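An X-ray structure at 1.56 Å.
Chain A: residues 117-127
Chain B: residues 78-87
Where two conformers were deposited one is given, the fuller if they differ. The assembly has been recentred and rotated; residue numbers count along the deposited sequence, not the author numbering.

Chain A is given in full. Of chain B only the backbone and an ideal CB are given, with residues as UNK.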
# COMPACT_ATOMS: atom_id res chain seq x y z
N ASP A 117 3.22 6.08 -21.48
CA ASP A 117 4.67 5.86 -21.50
C ASP A 117 5.01 4.59 -22.34
O ASP A 117 5.91 4.65 -23.19
CB ASP A 117 5.15 5.78 -20.06
CG ASP A 117 6.60 6.11 -19.85
OD1 ASP A 117 7.36 6.24 -20.83
OD2 ASP A 117 6.99 6.17 -18.64
N VAL A 118 4.26 3.49 -22.17
CA VAL A 118 4.48 2.29 -22.94
C VAL A 118 4.39 2.64 -24.45
O VAL A 118 5.31 2.32 -25.22
CB VAL A 118 3.47 1.21 -22.58
CG1 VAL A 118 3.58 0.04 -23.53
CG2 VAL A 118 3.70 0.71 -21.12
N LEU A 119 3.27 3.25 -24.85
CA LEU A 119 3.01 3.49 -26.28
C LEU A 119 4.06 4.43 -26.84
O LEU A 119 4.61 4.18 -27.94
CB LEU A 119 1.58 3.98 -26.43
CG LEU A 119 1.12 4.26 -27.86
CD1 LEU A 119 1.24 3.00 -28.74
CD2 LEU A 119 -0.31 4.75 -27.84
N THR A 120 4.29 5.55 -26.16
CA THR A 120 5.26 6.55 -26.60
C THR A 120 6.65 5.95 -26.73
O THR A 120 7.35 6.17 -27.76
CB THR A 120 5.29 7.75 -25.64
OG1 THR A 120 3.97 8.34 -25.57
CG2 THR A 120 6.27 8.78 -26.13
N THR A 121 7.05 5.15 -25.74
CA THR A 121 8.36 4.55 -25.78
C THR A 121 8.53 3.65 -27.01
O THR A 121 9.59 3.68 -27.68
CB THR A 121 8.70 3.80 -24.47
OG1 THR A 121 8.56 4.74 -23.38
CG2 THR A 121 10.09 3.23 -24.52
N GLN A 122 7.54 2.80 -27.27
CA GLN A 122 7.61 1.86 -28.40
C GLN A 122 7.75 2.62 -29.71
O GLN A 122 8.54 2.22 -30.57
CB GLN A 122 6.43 0.93 -28.44
CG GLN A 122 6.46 -0.04 -27.26
CD GLN A 122 5.30 -0.98 -27.23
OE1 GLN A 122 4.51 -1.02 -28.19
NE2 GLN A 122 5.13 -1.70 -26.11
N ILE A 123 7.01 3.70 -29.87
CA ILE A 123 7.10 4.46 -31.14
C ILE A 123 8.47 5.09 -31.25
O ILE A 123 9.11 5.09 -32.34
CB ILE A 123 6.00 5.52 -31.24
CG1 ILE A 123 4.61 4.88 -31.18
CG2 ILE A 123 6.15 6.35 -32.50
CD1 ILE A 123 3.54 5.86 -30.70
N GLU A 124 8.98 5.64 -30.14
CA GLU A 124 10.31 6.21 -30.17
C GLU A 124 11.41 5.14 -30.49
O GLU A 124 12.40 5.44 -31.19
CB GLU A 124 10.62 6.94 -28.82
CG GLU A 124 9.85 8.22 -28.64
CD GLU A 124 10.26 9.01 -27.40
OE1 GLU A 124 10.85 8.45 -26.45
OE2 GLU A 124 9.99 10.25 -27.44
N GLN A 125 11.27 3.94 -29.94
CA GLN A 125 12.14 2.83 -30.26
C GLN A 125 12.08 2.54 -31.77
O GLN A 125 13.12 2.33 -32.38
CB GLN A 125 11.77 1.59 -29.49
CG GLN A 125 12.07 1.65 -28.00
CD GLN A 125 11.62 0.41 -27.23
OE1 GLN A 125 12.44 -0.29 -26.52
NE2 GLN A 125 10.42 0.15 -27.33
N ALA A 126 10.88 2.51 -32.36
CA ALA A 126 10.75 2.18 -33.76
C ALA A 126 11.41 3.26 -34.62
O ALA A 126 12.01 2.94 -35.66
CB ALA A 126 9.28 2.04 -34.11
N LYS A 127 11.30 4.51 -34.20
CA LYS A 127 11.74 5.62 -35.02
C LYS A 127 13.21 5.98 -34.78
O LYS A 127 13.76 6.82 -35.48
CB LYS A 127 10.87 6.88 -34.88
CG LYS A 127 9.41 6.72 -35.34
CD LYS A 127 9.20 6.24 -36.78
CE LYS A 127 9.67 7.28 -37.73
NZ LYS A 127 9.36 6.75 -39.09
N UNK B 78 4.27 -9.08 -28.99
CA UNK B 78 5.63 -8.81 -28.56
C UNK B 78 5.67 -8.16 -27.18
O UNK B 78 4.65 -7.63 -26.67
CB UNK B 78 6.33 -7.91 -29.58
N UNK B 79 6.85 -8.17 -26.60
CA UNK B 79 7.04 -7.61 -25.25
C UNK B 79 6.83 -6.10 -25.20
O UNK B 79 7.04 -5.37 -26.18
CB UNK B 79 8.44 -7.94 -24.74
N UNK B 80 6.35 -5.62 -24.06
CA UNK B 80 6.09 -4.20 -23.87
C UNK B 80 7.35 -3.36 -23.97
O UNK B 80 7.29 -2.15 -24.14
CB UNK B 80 5.42 -3.97 -22.51
N UNK B 81 8.48 -4.03 -23.76
CA UNK B 81 9.81 -3.43 -23.85
C UNK B 81 10.34 -3.35 -25.28
O UNK B 81 11.50 -2.91 -25.46
CB UNK B 81 10.79 -4.23 -22.99
N UNK B 82 9.54 -3.74 -26.24
CA UNK B 82 9.95 -3.81 -27.64
C UNK B 82 9.04 -2.98 -28.55
O UNK B 82 7.85 -2.87 -28.33
CB UNK B 82 9.96 -5.27 -28.11
N UNK B 83 9.61 -2.55 -29.67
CA UNK B 83 8.87 -1.59 -30.52
C UNK B 83 7.77 -2.25 -31.36
O UNK B 83 6.88 -1.59 -31.86
CB UNK B 83 9.84 -0.87 -31.45
N UNK B 84 7.84 -3.58 -31.51
CA UNK B 84 6.91 -4.31 -32.36
C UNK B 84 5.47 -4.31 -31.81
O UNK B 84 4.52 -4.44 -32.55
CB UNK B 84 7.40 -5.75 -32.53
N UNK B 85 5.36 -4.22 -30.48
CA UNK B 85 4.10 -4.56 -29.84
C UNK B 85 2.91 -3.67 -30.28
O UNK B 85 1.81 -4.18 -30.52
CB UNK B 85 4.28 -4.47 -28.32
N UNK B 86 3.12 -2.36 -30.33
CA UNK B 86 1.94 -1.51 -30.59
C UNK B 86 1.33 -1.81 -31.97
O UNK B 86 0.12 -1.78 -32.12
CB UNK B 86 2.32 -0.03 -30.50
N UNK B 87 2.17 -2.13 -32.94
CA UNK B 87 1.65 -2.50 -34.24
C UNK B 87 0.99 -3.89 -34.28
O UNK B 87 0.00 -4.08 -34.97
CB UNK B 87 2.79 -2.45 -35.26

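Position 78 lies beyond the reach of chain A, with nothing of the helix within 5.5 Å of its ideal CB. Many side chains would fit. It is B:Asn78, whose polar atoms are bonded elsewhere in the structure.

Position 79 opens a type I turn that ends at position 82. Its phi/psi of -66/148 does not demand glycine, and its ideal CB would meet nothing of chain A. Small residues, glycine included, would do. The residue is B:Gly79.

At position 80 CA-to-CB points sideways. The ideal CB is 4.5 Å from A:Val118 CG1 and 4.3 Å from A:Gln122 NE2. A medium apolar side chain, such as leucine, isoleucine, valine or methionine, would suit the valine. B:Leu80 is deposited, and its CG lies 4.3 Å from A:Val118 CG1. A:Gln122 NE2 also donates a hydrogen bond to B:Leu80 O at 3.0 Å.

Position 81 points away from the helix. Polar residues common in turns would serve. It is B:Asp81, with both carboxylate oxygens bonded elsewhere in the structure.

Position 82 also points away. The carbonyl of position 79 is nearby, so a short side chain with a donor could tie off the turn; serine, threonine or asparagine are candidates. B:Thr82 OG1 donates to B:Gly79 O at 2.8 Å.

At position 83 the backbones come close, with its CA 4.2 Å from A:Gln122 CA. The ideal CB is 3.5 Å from A:Gln122 O and 3.6 Å from A:Ala126 N. CA-to-CB points sideways; a side chain can run past A:Ala126, and several polar or aromatic types would suit. B:His83 takes chi1 p, and its ND1 is 3.9 Å from A:Ala126 CB.

Position 84 points away, so chain A sets no limit here; polar or large residues would do. It is B:Tyr84, which makes no contact with the helix.

At position 85 the ideal CB is 3.5 Å from A:Gln122 OE1. A flexible chain, or one carrying an acceptor, would suit. B:Met85 SD accepts a weak hydrogen bond from A:Gln122 NE2 at 3.5 Å.

Position 86 points toward the helix. Its ideal CB is 3.7 Å from A:Leu119 CD1, with A:Ile123 beyond, so a large apolar or aromatic side chain is expected. B:Tyr86 sits among A:Leu119, A:Gln122, A:Ile123 and A:Ala126. A:Ile123 CG1 lies over one ring face, 3.9 Å from the centroid of the B:Tyr86 ring. B:Tyr86 N also donates a weak hydrogen bond to A:Gln122 OE1 at 2.9 Å.

Position 87 points sideways; long or polar residues would do. B:Arg87 makes no contact with chain A.

Chain B (78-87) NGLDTHYMYR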
# COMPACT_ATOMS: atom_id res chain seq x y z
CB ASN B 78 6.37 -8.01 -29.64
CG ASN B 78 6.88 -8.93 -30.72
OD1 ASN B 78 7.91 -9.64 -30.53
ND2 ASN B 78 6.13 -9.01 -31.82
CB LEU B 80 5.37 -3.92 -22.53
CG LEU B 80 3.82 -4.10 -22.56
CD1 LEU B 80 3.46 -5.57 -22.73
CD2 LEU B 80 3.22 -3.56 -21.26
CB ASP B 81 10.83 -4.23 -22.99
CG ASP B 81 10.91 -5.71 -23.37
OD1 ASP B 81 9.86 -6.33 -23.72
OD2 ASP B 81 12.01 -6.29 -23.36
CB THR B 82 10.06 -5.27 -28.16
OG1 THR B 82 8.77 -5.87 -28.38
CG2 THR B 82 10.84 -6.12 -27.22
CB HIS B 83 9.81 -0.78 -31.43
CG HIS B 83 10.50 -1.57 -32.50
ND1 HIS B 83 9.98 -1.74 -33.77
CD2 HIS B 83 11.68 -2.22 -32.49
CE1 HIS B 83 10.85 -2.43 -34.50
NE2 HIS B 83 11.87 -2.75 -33.74
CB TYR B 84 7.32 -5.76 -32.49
CG TYR B 84 8.74 -5.94 -32.96
CD1 TYR B 84 9.08 -5.77 -34.33
CD2 TYR B 84 9.76 -6.21 -32.03
CE1 TYR B 84 10.41 -5.92 -34.71
CE2 TYR B 84 11.07 -6.34 -32.44
CZ TYR B 84 11.38 -6.20 -33.76
OH TYR B 84 12.72 -6.31 -34.09
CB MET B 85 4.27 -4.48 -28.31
CG MET B 85 3.07 -5.03 -27.60
SD MET B 85 2.61 -4.12 -26.12
CE MET B 85 1.73 -2.75 -26.90
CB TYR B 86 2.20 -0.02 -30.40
CG TYR B 86 3.01 0.67 -31.48
CD1 TYR B 86 4.40 0.61 -31.50
CD2 TYR B 86 2.38 1.42 -32.47
CE1 TYR B 86 5.14 1.27 -32.43
CE2 TYR B 86 3.12 2.08 -33.42
CZ TYR B 86 4.51 1.99 -33.41
OH TYR B 86 5.26 2.72 -34.34
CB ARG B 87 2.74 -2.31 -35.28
CG ARG B 87 2.57 -0.90 -35.84
CD ARG B 87 1.95 -0.94 -37.25
NE ARG B 87 3.15 -1.11 -37.98
CZ ARG B 87 3.31 -1.71 -39.12
NH1 ARG B 87 4.53 -1.76 -39.53
NH2 ARG B 87 2.28 -2.23 -39.81
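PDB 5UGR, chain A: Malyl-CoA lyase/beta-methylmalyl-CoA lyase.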